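Local structure of alpha-2,3-sialyltransferase (Campylobacter jejuni, 2P2V) at residues 97-102 with 151-156; 134-139 with 207-212; 139-142 with 146-149. The protein probably transfers sialic acid from a CMP-activated donor to acceptor sugars in an alpha-2,3 linkage, this chain being the glycosyltransferase part of a longer membrane protein. All blocks are in the same frame, centred on the assembly; numbering follows the deposited sequence.

Interaction 1: 97-102 with 151-156; sequences STFNLP and GVYMCA. With CSF (cytidine-5'-monophosphate-3-fluoro-N-acetyl-neuraminic acid), chain O.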
loop_
_atom_site.group_PDB
_atom_site.type_symbol
_atom_site.label_atom_id
_atom_site.label_comp_id
_atom_site.label_asym_id
_atom_site.label_seq_id
_atom_site.Cartn_x
_atom_site.Cartn_y
_atom_site.Cartn_z
ATOM N N SER A 97 3.423 0.988 22.528
ATOM C CA SER A 97 2.196 0.293 22.931
ATOM C C SER A 97 0.961 0.811 22.173
ATOM O O SER A 97 0.376 1.883 22.497
ATOM C CB SER A 97 2.000 0.443 24.424
ATOM O OG SER A 97 3.162 0.105 25.163
ATOM N N THR A 98 0.575 0.073 21.133
ATOM C CA THR A 98 -0.380 0.538 20.154
ATOM C C THR A 98 -1.490 -0.479 19.924
ATOM O O THR A 98 -1.279 -1.676 20.107
ATOM C CB THR A 98 0.343 0.809 18.777
ATOM O OG1 THR A 98 1.311 -0.233 18.497
ATOM C CG2 THR A 98 1.064 2.214 18.783
ATOM N N PHE A 99 -2.634 -0.027 19.442
ATOM C CA PHE A 99 -3.767 -0.899 19.168
ATOM C C PHE A 99 -4.174 -0.879 17.701
ATOM O O PHE A 99 -5.016 -1.669 17.329
ATOM C CB PHE A 99 -4.987 -0.491 20.040
ATOM C CG PHE A 99 -4.735 -0.630 21.520
ATOM C CD1 PHE A 99 -4.410 0.490 22.286
ATOM C CD2 PHE A 99 -4.705 -1.905 22.126
ATOM C CE1 PHE A 99 -4.109 0.389 23.644
ATOM C CE2 PHE A 99 -4.435 -2.028 23.503
ATOM C CZ PHE A 99 -4.125 -0.853 24.264
ATOM N N ASN A 100 -3.679 0.094 16.888
ATOM C CA ASN A 100 -4.102 0.320 15.521
ATOM C C ASN A 100 -5.628 0.613 15.466
ATOM O O ASN A 100 -6.435 -0.093 14.828
ATOM C CB ASN A 100 -3.761 -0.885 14.602
ATOM C CG ASN A 100 -3.919 -0.596 13.134
ATOM O OD1 ASN A 100 -3.988 0.556 12.715
ATOM N ND2 ASN A 100 -3.963 -1.696 12.291
ATOM N N LEU A 101 -6.026 1.675 16.193
ATOM C CA LEU A 101 -7.366 2.183 16.152
ATOM C C LEU A 101 -7.213 3.691 15.937
ATOM O O LEU A 101 -6.401 4.314 16.601
ATOM C CB LEU A 101 -8.060 1.952 17.498
ATOM C CG LEU A 101 -8.414 0.473 17.757
ATOM C CD1 LEU A 101 -8.900 0.245 19.131
ATOM C CD2 LEU A 101 -9.491 0.160 16.772
ATOM N N PRO A 102 -7.916 4.226 14.954
ATOM C CA PRO A 102 -7.623 5.602 14.483
ATOM C C PRO A 102 -8.067 6.729 15.418
ATOM O O PRO A 102 -7.709 7.903 15.174
ATOM C CB PRO A 102 -8.387 5.700 13.189
ATOM C CG PRO A 102 -9.585 4.713 13.374
ATOM C CD PRO A 102 -8.932 3.557 14.113
ATOM N N GLY A 151 0.673 -2.638 31.882
ATOM C CA GLY A 151 1.060 -3.942 32.477
ATOM C C GLY A 151 0.462 -5.133 31.771
ATOM O O GLY A 151 1.182 -6.081 31.430
ATOM N N VAL A 152 -0.837 -5.099 31.573
ATOM C CA VAL A 152 -1.598 -6.063 30.793
ATOM C C VAL A 152 -1.125 -6.110 29.355
ATOM O O VAL A 152 -0.925 -7.157 28.826
ATOM C CB VAL A 152 -3.134 -5.806 30.848
ATOM C CG1 VAL A 152 -3.966 -6.880 30.124
ATOM C CG2 VAL A 152 -3.609 -5.708 32.292
ATOM N N TYR A 153 -0.896 -4.948 28.722
ATOM C CA TYR A 153 -0.419 -4.939 27.341
ATOM C C TYR A 153 0.891 -5.697 27.209
ATOM O O TYR A 153 1.054 -6.498 26.288
ATOM C CB TYR A 153 -0.238 -3.448 26.889
ATOM C CG TYR A 153 0.012 -3.280 25.420
ATOM C CD1 TYR A 153 -1.033 -2.965 24.560
ATOM C CD2 TYR A 153 1.294 -3.423 24.895
ATOM C CE1 TYR A 153 -0.780 -2.844 23.205
ATOM C CE2 TYR A 153 1.548 -3.312 23.545
ATOM C CZ TYR A 153 0.506 -2.988 22.727
ATOM O OH TYR A 153 0.735 -2.846 21.387
ATOM N N MET A 154 1.821 -5.438 28.127
ATOM C CA MET A 154 3.117 -6.098 28.130
ATOM C C MET A 154 2.954 -7.618 28.286
ATOM O O MET A 154 3.744 -8.395 27.681
ATOM C CB MET A 154 4.016 -5.568 29.256
ATOM C CG MET A 154 4.569 -4.131 28.951
ATOM S SD MET A 154 5.832 -3.657 30.138
ATOM C CE MET A 154 4.795 -3.419 31.529
ATOM N N CYS A 155 1.977 -8.028 29.085
ATOM C CA CYS A 155 1.685 -9.514 29.206
ATOM C C CYS A 155 1.266 -10.124 27.865
ATOM O O CYS A 155 1.739 -11.202 27.472
ATOM C CB CYS A 155 0.581 -9.762 30.239
ATOM S SG CYS A 155 1.114 -9.460 31.930
ATOM N N ALA A 156 0.371 -9.437 27.162
ATOM C CA ALA A 156 -0.097 -9.857 25.846
ATOM C C ALA A 156 1.084 -9.938 24.895
ATOM O O ALA A 156 1.259 -10.919 24.147
ATOM C CB ALA A 156 -1.281 -8.855 25.317
HETATM C C5A CSF O . -1.399 6.961 32.401
HETATM C C4A CSF O . -1.994 5.829 33.231
HETATM C C2A CSF O . -0.351 4.168 32.176
HETATM O O6A CSF O . 0.224 5.324 31.527
HETATM C C6A CSF O . 0.083 6.631 32.142
HETATM C C3A CSF O . -1.803 4.467 32.546
HETATM O O4A CSF O . -3.392 6.041 33.362
HETATM N N5A CSF O . -1.506 8.185 33.224
HETATM C C7A CSF O . 0.740 7.637 31.204
HETATM C C8A CSF O . 2.193 7.262 30.940
HETATM C C9A CSF O . 2.853 8.204 29.911
HETATM O O9A CSF O . 4.262 7.917 29.749
HETATM O O8A CSF O . 2.905 7.231 32.217
HETATM O O7A CSF O . -0.037 7.714 29.995
HETATM C C1A CSF O . -0.418 3.009 31.192
HETATM O OBA CSF O . -1.128 2.021 31.533
HETATM O OAA CSF O . 0.230 3.090 30.113
HETATM O O1A CSF O . 0.380 3.640 33.307
HETATM O O2A CSF O . 0.764 4.991 35.343
HETATM N N1 CSF O . 0.571 0.649 37.811
HETATM C C2 CSF O . -0.393 0.151 38.739
HETATM N N3 CSF O . -0.687 0.848 39.877
HETATM C C4 CSF O . -0.043 2.008 40.137
HETATM C C5 CSF O . 0.909 2.511 39.242
HETATM C C6 CSF O . 1.206 1.808 38.077
HETATM C "C3'" CSF O . 0.399 0.700 34.430
HETATM C "C2'" CSF O . -0.202 -0.151 35.533
HETATM C "C1'" CSF O . 0.898 -0.128 36.595
HETATM O "O4'" CSF O . 2.123 0.347 35.994
HETATM C "C4'" CSF O . 1.909 0.616 34.608
HETATM P PA CSF O . 1.534 4.309 34.239
HETATM O "O5'" CSF O . 2.247 3.016 34.920
HETATM C "C5'" CSF O . 2.653 1.875 34.168
HETATM O "O3'" CSF O . 0.066 0.172 33.150
HETATM O "O2'" CSF O . -0.423 -1.506 35.055
HETATM N N4 CSF O . -0.315 2.716 41.276
HETATM O O2 CSF O . -0.999 -0.925 38.476
HETATM O O3A CSF O . 2.618 5.002 33.464
HETATM C C10 CSF O . -1.704 9.349 32.580
HETATM O O10 CSF O . -1.778 9.444 31.345
HETATM C C11 CSF O . -1.812 10.566 33.470
HETATM F F3A CSF O . -2.532 4.423 31.379
#
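The ring of Tyr153 is met by one short loop run: Ser97 lies over one face, while Phe99 and the carbonyl oxygen of Thr98 meet its edge. Ser97 CB sits 4.0 Å from the centroid of the Tyr153 ring, 16° off its normal, a CH-pi contact. At the rim, Tyr153 CD1 comes within 3.7 Å of Phe99 CE2, and the planes stand at 88°; this is an offset edge-to-face pair in which Tyr153 presents its edge to the face of Phe99. Tyr153 OH donates to Thr98 O over 2.7 Å, in the carbonyl plane and on a lone pair, which fixes the far end of a ring already touched on a face and at its edge. With CG anti to the backbone N (chi1 -170°), the tyrosine is directed toward the loop. Two residues earlier in that helix, Gly151 N donates to O3' of the bound CMP-sialic acid analogue over 3.1 Å, so the helix also touches the ribose of the donor analogue. Thr98 OG1 bonds to Cys96 O and Tyr124 N. The contact joins the loop following strand 90-96 of the parallel sheet to the start of helix 150-161, with Ile127 of helix 124-127 packing on Tyr153.

Interaction 2: 134-139 with 207-212; sequences YAYIKY and KEYDIE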
loop_
_atom_site.group_PDB
_atom_site.type_symbol
_atom_site.label_atom_id
_atom_site.label_comp_id
_atom_site.label_asym_id
_atom_site.label_seq_id
_atom_site.Cartn_x
_atom_site.Cartn_y
_atom_site.Cartn_z
ATOM N N TYR A 134 -7.130 -10.147 20.822
ATOM C CA TYR A 134 -7.117 -8.859 20.063
ATOM C C TYR A 134 -8.524 -8.421 19.695
ATOM O O TYR A 134 -8.880 -7.245 19.831
ATOM C CB TYR A 134 -6.303 -9.034 18.802
ATOM C CG TYR A 134 -5.923 -7.744 18.071
ATOM C CD1 TYR A 134 -6.248 -7.554 16.739
ATOM C CD2 TYR A 134 -5.060 -6.827 18.701
ATOM C CE1 TYR A 134 -5.755 -6.424 16.020
ATOM C CE2 TYR A 134 -4.592 -5.664 18.006
ATOM C CZ TYR A 134 -4.939 -5.491 16.689
ATOM O OH TYR A 134 -4.464 -4.360 16.010
ATOM N N ALA A 135 -9.359 -9.351 19.201
ATOM C CA ALA A 135 -10.746 -9.020 18.941
ATOM C C ALA A 135 -11.498 -8.646 20.203
ATOM O O ALA A 135 -12.366 -7.754 20.189
ATOM C CB ALA A 135 -11.459 -10.188 18.199
ATOM N N TYR A 136 -11.211 -9.329 21.311
ATOM C CA TYR A 136 -11.874 -9.019 22.575
ATOM C C TYR A 136 -11.501 -7.618 23.104
ATOM O O TYR A 136 -12.390 -6.830 23.536
ATOM C CB TYR A 136 -11.494 -10.127 23.600
ATOM C CG TYR A 136 -11.523 -9.740 25.056
ATOM C CD1 TYR A 136 -10.380 -9.302 25.683
ATOM C CD2 TYR A 136 -12.686 -9.873 25.828
ATOM C CE1 TYR A 136 -10.375 -8.954 27.003
ATOM C CE2 TYR A 136 -12.692 -9.533 27.207
ATOM C CZ TYR A 136 -11.512 -9.085 27.770
ATOM O OH TYR A 136 -11.433 -8.720 29.096
ATOM N N ILE A 137 -10.234 -7.262 23.024
ATOM C CA ILE A 137 -9.852 -5.858 23.493
ATOM C C ILE A 137 -10.387 -4.804 22.569
ATOM O O ILE A 137 -10.779 -3.710 23.035
ATOM C CB ILE A 137 -8.347 -5.723 23.812
ATOM C CG1 ILE A 137 -7.426 -5.845 22.548
ATOM C CG2 ILE A 137 -7.925 -6.766 24.910
ATOM C CD1 ILE A 137 -5.915 -5.530 22.807
ATOM N N LYS A 138 -10.432 -5.064 21.263
ATOM C CA LYS A 138 -11.018 -4.035 20.372
ATOM C C LYS A 138 -12.497 -3.850 20.580
ATOM O O LYS A 138 -12.976 -2.691 20.575
ATOM C CB LYS A 138 -10.685 -4.313 18.893
ATOM C CG LYS A 138 -9.154 -4.278 18.642
ATOM C CD LYS A 138 -8.911 -3.979 17.192
ATOM C CE LYS A 138 -7.613 -3.246 17.077
ATOM N NZ LYS A 138 -7.327 -2.775 15.735
ATOM N N TYR A 139 -13.224 -4.949 20.790
ATOM C CA TYR A 139 -14.663 -4.889 21.012
ATOM C C TYR A 139 -14.910 -4.068 22.295
ATOM O O TYR A 139 -15.741 -3.157 22.321
ATOM C CB TYR A 139 -15.253 -6.302 21.189
ATOM C CG TYR A 139 -16.747 -6.320 21.438
ATOM C CD1 TYR A 139 -17.630 -5.686 20.555
ATOM C CD2 TYR A 139 -17.305 -7.018 22.544
ATOM C CE1 TYR A 139 -19.015 -5.714 20.769
ATOM C CE2 TYR A 139 -18.709 -7.048 22.754
ATOM C CZ TYR A 139 -19.548 -6.378 21.883
ATOM O OH TYR A 139 -20.929 -6.354 22.043
ATOM N N LYS A 207 -9.176 -1.813 37.528
ATOM C CA LYS A 207 -8.721 -3.048 38.131
ATOM C C LYS A 207 -9.501 -4.257 37.634
ATOM O O LYS A 207 -8.920 -5.284 37.339
ATOM C CB LYS A 207 -8.852 -2.931 39.669
ATOM C CG LYS A 207 -8.501 -4.231 40.379
ATOM C CD LYS A 207 -8.761 -4.119 41.881
ATOM C CE LYS A 207 -8.233 -5.334 42.607
ATOM N NZ LYS A 207 -8.427 -5.149 44.093
ATOM N N GLU A 208 -10.826 -4.164 37.570
ATOM C CA GLU A 208 -11.642 -5.315 37.175
ATOM C C GLU A 208 -11.327 -5.763 35.755
ATOM O O GLU A 208 -11.152 -6.976 35.469
ATOM C CB GLU A 208 -13.138 -4.995 37.289
ATOM C CG GLU A 208 -13.628 -4.784 38.713
ATOM C CD GLU A 208 -12.851 -3.670 39.423
ATOM O OE1 GLU A 208 -12.782 -2.527 38.889
ATOM O OE2 GLU A 208 -12.292 -3.971 40.510
ATOM N N TYR A 209 -11.228 -4.783 34.861
ATOM C CA TYR A 209 -10.930 -5.104 33.468
ATOM C C TYR A 209 -9.531 -5.642 33.310
ATOM O O TYR A 209 -9.355 -6.624 32.620
ATOM C CB TYR A 209 -11.190 -3.913 32.546
ATOM C CG TYR A 209 -11.094 -4.259 31.067
ATOM C CD1 TYR A 209 -11.822 -5.316 30.524
ATOM C CD2 TYR A 209 -10.259 -3.522 30.217
ATOM C CE1 TYR A 209 -11.708 -5.647 29.158
ATOM C CE2 TYR A 209 -10.139 -3.845 28.852
ATOM C CZ TYR A 209 -10.874 -4.890 28.328
ATOM O OH TYR A 209 -10.728 -5.179 26.989
ATOM N N ASP A 210 -8.520 -5.012 33.925
ATOM C CA ASP A 210 -7.155 -5.582 33.848
ATOM C C ASP A 210 -7.146 -7.007 34.292
ATOM O O ASP A 210 -6.588 -7.872 33.607
ATOM C CB ASP A 210 -6.149 -4.811 34.689
ATOM C CG ASP A 210 -5.603 -3.595 33.977
ATOM O OD1 ASP A 210 -5.924 -3.378 32.770
ATOM O OD2 ASP A 210 -4.829 -2.847 34.633
ATOM N N ILE A 211 -7.748 -7.274 35.454
ATOM C CA ILE A 211 -7.827 -8.650 35.935
ATOM C C ILE A 211 -8.546 -9.601 34.976
ATOM O O ILE A 211 -8.024 -10.644 34.681
ATOM C CB ILE A 211 -8.349 -8.775 37.431
ATOM C CG1 ILE A 211 -7.393 -8.021 38.349
ATOM C CG2 ILE A 211 -8.470 -10.294 37.849
ATOM C CD1 ILE A 211 -7.990 -7.737 39.717
ATOM N N GLU A 212 -9.726 -9.229 34.471
ATOM C CA GLU A 212 -10.423 -10.087 33.502
ATOM C C GLU A 212 -9.567 -10.389 32.248
ATOM O O GLU A 212 -9.501 -11.535 31.754
ATOM C CB GLU A 212 -11.707 -9.391 33.084
ATOM C CG GLU A 212 -12.548 -10.199 32.093
ATOM C CD GLU A 212 -13.678 -9.337 31.561
ATOM O OE1 GLU A 212 -14.684 -9.182 32.288
ATOM O OE2 GLU A 212 -13.537 -8.787 30.437
HETATM O O HOH W 1 -9.913 -3.164 25.612
#
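Tyr136 and Tyr209 reach toward each other from two helices running nearly antiparallel, at 164°, and their side chains span the gap. The axes are 12.8 Å apart, too far for backbones to meet, and the long side chains do the bridging. In the tighter, inner part the two phenols pass obliquely: their planes are 35° apart, and Tyr136 OH lies only 3.1 Å from Tyr209 CE1. Tyr209 OH comes to 3.7 Å from Ile137 CA, the tyrosine and isoleucine side chains crossing at about a right angle. A water completes this inner end, taking a hydrogen bond from Tyr209 OH and giving one to Ile137 O at 2.8 Å, so the buried hydroxyl is tied to the opposite helix indirectly. The outer side is different. Glu212 is solvent-exposed and extended, and its OE2 receives a very short hydrogen bond from Tyr136 OH, 2.5 Å, at the edge of the tyrosine ring. Tyr136 also rests on Ala213 and Leu216. The arrangement is an antiparallel helix pair of the mixed alpha-beta sialyltransferase domain, with Asp210 on the same helix as Tyr209 bonded to Thr149 of the donor pocket.

Interaction 3: 139-142 with 146-149; sequences YNEI and KRIT. With CSF (cytidine-5'-monophosphate-3-fluoro-N-acetyl-neuraminic acid), chain O; EDO (1,2-ethanediol), chain D; EDO (1,2-ethanediol), chain K.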
loop_
_atom_site.group_PDB
_atom_site.type_symbol
_atom_site.label_atom_id
_atom_site.label_comp_id
_atom_site.label_asym_id
_atom_site.label_seq_id
_atom_site.Cartn_x
_atom_site.Cartn_y
_atom_site.Cartn_z
ATOM N N TYR A 139 -13.224 -4.949 20.790
ATOM C CA TYR A 139 -14.663 -4.889 21.012
ATOM C C TYR A 139 -14.910 -4.068 22.295
ATOM O O TYR A 139 -15.741 -3.157 22.321
ATOM C CB TYR A 139 -15.253 -6.302 21.189
ATOM C CG TYR A 139 -16.747 -6.320 21.438
ATOM C CD1 TYR A 139 -17.630 -5.686 20.555
ATOM C CD2 TYR A 139 -17.305 -7.018 22.544
ATOM C CE1 TYR A 139 -19.015 -5.714 20.769
ATOM C CE2 TYR A 139 -18.709 -7.048 22.754
ATOM C CZ TYR A 139 -19.548 -6.378 21.883
ATOM O OH TYR A 139 -20.929 -6.354 22.043
ATOM N N ASN A 140 -14.186 -4.389 23.346
ATOM C CA ASN A 140 -14.386 -3.619 24.618
ATOM C C ASN A 140 -13.945 -2.166 24.570
ATOM O O ASN A 140 -14.655 -1.289 25.106
ATOM C CB ASN A 140 -13.689 -4.286 25.765
ATOM C CG ASN A 140 -14.405 -5.481 26.228
ATOM O OD1 ASN A 140 -15.567 -5.416 26.595
ATOM N ND2 ASN A 140 -13.745 -6.597 26.180
ATOM N N GLU A 141 -12.838 -1.885 23.884
ATOM C CA GLU A 141 -12.448 -0.491 23.627
ATOM C C GLU A 141 -13.492 0.262 22.856
ATOM O O GLU A 141 -14.017 1.369 23.297
ATOM C CB GLU A 141 -11.107 -0.479 22.875
ATOM C CG GLU A 141 -10.650 0.914 22.414
ATOM C CD GLU A 141 -10.037 1.733 23.527
ATOM O OE1 GLU A 141 -9.139 1.254 24.233
ATOM O OE2 GLU A 141 -10.461 2.901 23.690
ATOM N N ILE A 142 -13.848 -0.222 21.662
ATOM C CA ILE A 142 -14.769 0.559 20.804
ATOM C C ILE A 142 -16.161 0.743 21.383
ATOM O O ILE A 142 -16.739 1.873 21.348
ATOM C CB ILE A 142 -14.913 -0.129 19.356
ATOM C CG1 ILE A 142 -13.540 -0.040 18.636
ATOM C CG2 ILE A 142 -16.025 0.549 18.533
ATOM C CD1 ILE A 142 -13.288 -1.177 17.554
ATOM N N LYS A 146 -13.435 0.587 27.414
ATOM C CA LYS A 146 -12.552 -0.095 28.342
ATOM C C LYS A 146 -11.213 -0.381 27.678
ATOM O O LYS A 146 -11.187 -0.938 26.580
ATOM C CB LYS A 146 -13.189 -1.419 28.797
ATOM C CG LYS A 146 -14.388 -1.235 29.766
ATOM C CD LYS A 146 -14.630 -2.508 30.595
ATOM C CE LYS A 146 -15.156 -3.638 29.759
ATOM N NZ LYS A 146 -15.314 -4.932 30.563
ATOM N N ARG A 147 -10.115 -0.030 28.331
ATOM C CA ARG A 147 -8.778 -0.233 27.764
ATOM C C ARG A 147 -7.860 -0.890 28.759
ATOM O O ARG A 147 -7.864 -0.534 29.933
ATOM C CB ARG A 147 -8.165 1.112 27.322
ATOM C CG ARG A 147 -6.752 0.993 26.726
ATOM C CD ARG A 147 -6.303 2.395 26.230
ATOM N NE ARG A 147 -7.298 3.032 25.381
ATOM C CZ ARG A 147 -7.203 4.302 24.986
ATOM N NH1 ARG A 147 -6.150 5.016 25.363
ATOM N NH2 ARG A 147 -8.132 4.862 24.227
ATOM N N ILE A 148 -7.005 -1.803 28.289
ATOM C CA ILE A 148 -6.057 -2.426 29.184
ATOM C C ILE A 148 -4.931 -1.450 29.514
ATOM O O ILE A 148 -4.595 -0.551 28.702
ATOM C CB ILE A 148 -5.484 -3.717 28.585
ATOM C CG1 ILE A 148 -4.671 -3.422 27.303
ATOM C CG2 ILE A 148 -6.658 -4.792 28.370
ATOM C CD1 ILE A 148 -3.988 -4.722 26.727
ATOM N N THR A 149 -4.347 -1.600 30.703
ATOM C CA THR A 149 -3.176 -0.790 31.094
ATOM C C THR A 149 -1.918 -1.391 30.511
ATOM O O THR A 149 -1.963 -2.524 29.992
ATOM C CB THR A 149 -3.032 -0.707 32.653
ATOM O OG1 THR A 149 -2.904 -2.034 33.183
ATOM C CG2 THR A 149 -4.261 -0.057 33.229
HETATM C C5A CSF O . -1.399 6.961 32.401
HETATM C C4A CSF O . -1.994 5.829 33.231
HETATM C C2A CSF O . -0.351 4.168 32.176
HETATM O O6A CSF O . 0.224 5.324 31.527
HETATM C C6A CSF O . 0.083 6.631 32.142
HETATM C C3A CSF O . -1.803 4.467 32.546
HETATM O O4A CSF O . -3.392 6.041 33.362
HETATM N N5A CSF O . -1.506 8.185 33.224
HETATM C C7A CSF O . 0.740 7.637 31.204
HETATM C C8A CSF O . 2.193 7.262 30.940
HETATM C C9A CSF O . 2.853 8.204 29.911
HETATM O O9A CSF O . 4.262 7.917 29.749
HETATM O O8A CSF O . 2.905 7.231 32.217
HETATM O O7A CSF O . -0.037 7.714 29.995
HETATM C C1A CSF O . -0.418 3.009 31.192
HETATM O OBA CSF O . -1.128 2.021 31.533
HETATM O OAA CSF O . 0.230 3.090 30.113
HETATM O O1A CSF O . 0.380 3.640 33.307
HETATM O O2A CSF O . 0.764 4.991 35.343
HETATM N N1 CSF O . 0.571 0.649 37.811
HETATM C C2 CSF O . -0.393 0.151 38.739
HETATM N N3 CSF O . -0.687 0.848 39.877
HETATM C C4 CSF O . -0.043 2.008 40.137
HETATM C C5 CSF O . 0.909 2.511 39.242
HETATM C C6 CSF O . 1.206 1.808 38.077
HETATM C "C3'" CSF O . 0.399 0.700 34.430
HETATM C "C2'" CSF O . -0.202 -0.151 35.533
HETATM C "C1'" CSF O . 0.898 -0.128 36.595
HETATM O "O4'" CSF O . 2.123 0.347 35.994
HETATM C "C4'" CSF O . 1.909 0.616 34.608
HETATM P PA CSF O . 1.534 4.309 34.239
HETATM O "O5'" CSF O . 2.247 3.016 34.920
HETATM C "C5'" CSF O . 2.653 1.875 34.168
HETATM O "O3'" CSF O . 0.066 0.172 33.150
HETATM O "O2'" CSF O . -0.423 -1.506 35.055
HETATM N N4 CSF O . -0.315 2.716 41.276
HETATM O O2 CSF O . -0.999 -0.925 38.476
HETATM O O3A CSF O . 2.618 5.002 33.464
HETATM C C10 CSF O . -1.704 9.349 32.580
HETATM O O10 CSF O . -1.778 9.444 31.345
HETATM C C11 CSF O . -1.812 10.566 33.470
HETATM F F3A CSF O . -2.532 4.423 31.379
HETATM C C1 EDO D . -0.796 1.107 26.595
HETATM O O1 EDO D . -1.364 2.322 26.060
HETATM C C2 EDO D . -1.924 0.290 27.197
HETATM O O2 EDO D . -3.059 1.142 27.423
HETATM C C1 EDO K . -2.887 4.910 28.232
HETATM O O1 EDO K . -3.551 4.159 27.214
HETATM C C2 EDO K . -3.497 6.298 28.306
HETATM O O2 EDO K . -4.633 6.186 29.175
HETATM O O HOH W 2 -15.454 -7.415 29.319
#
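Glu141 and Arg147 form a side-on, two-pronged salt bridge. Arg147 NE donates to Glu141 OE1 over 2.8 Å, reaching the oxygen on its syn side, and Arg147 NH2 donates to Glu141 OE2 over 3.1 Å from above the carboxylate plane. Both oxygens lie close to the guanidinium plane, yet the carboxylate is turned 40° against it, so the grip is twisted and not coplanar. A bend at chi2 of the glutamate (79°) folds the acid back toward the loop, and a bend at chi3 of the arginine turns its NE edge to meet it. Two bonds fix the rotation of the guanidinium, whose NH1 makes a weak bond with an ethanediol, probably from the crystallisation liquor. The main chain adds Lys146 N to Asn140 O, 3.2 Å and nearly straight at 173°, although the donor stands well above the carbonyl plane. Together these bonds tie the segment after helix 131-144 back onto its last turns. The connection to helix 150-161 belongs to the donor-binding region of the sialyltransferase fold: Thr149, at the N-cap position of that helix, accepts a hydrogen bond through OG1 from O2' of the nucleotide ribose at 3.2 Å. Asp210 is a second partner of the same hydroxyl. Farther out, Lys146 O lies 3.2 Å from Glu141 CA in a CA-H...O contact. The Lys146 and Asn140 side chains cross, bringing Lys146 CE to 3.7 Å from Asn140 OD1. Phe103 and Ile104 touch Glu141, and Tyr209 touches Asn140 and Lys146.

Overall arrangement
Burial falls from interaction 1, whose touching residues are all buried near the centre of the chain, to interactions 2 and 3, which lie farther out and are partly exposed. The chemistry follows: interaction 1 is aromatic packing closed by one buried phenol hydrogen bond, interaction 2 mixes phenols with water and an exposed acid, and interaction 3 depends on a salt bridge. Helix 131-144 supplies one side of both interactions 2 and 3, which are also joined by Asp210 with Thr149, while the loop of interaction 3 leads into the helix used by interaction 1. Phe99 packs on Arg147 and Ile148. Interactions 1 and 3 both touch the donor analogue, and all three approach the second subunit.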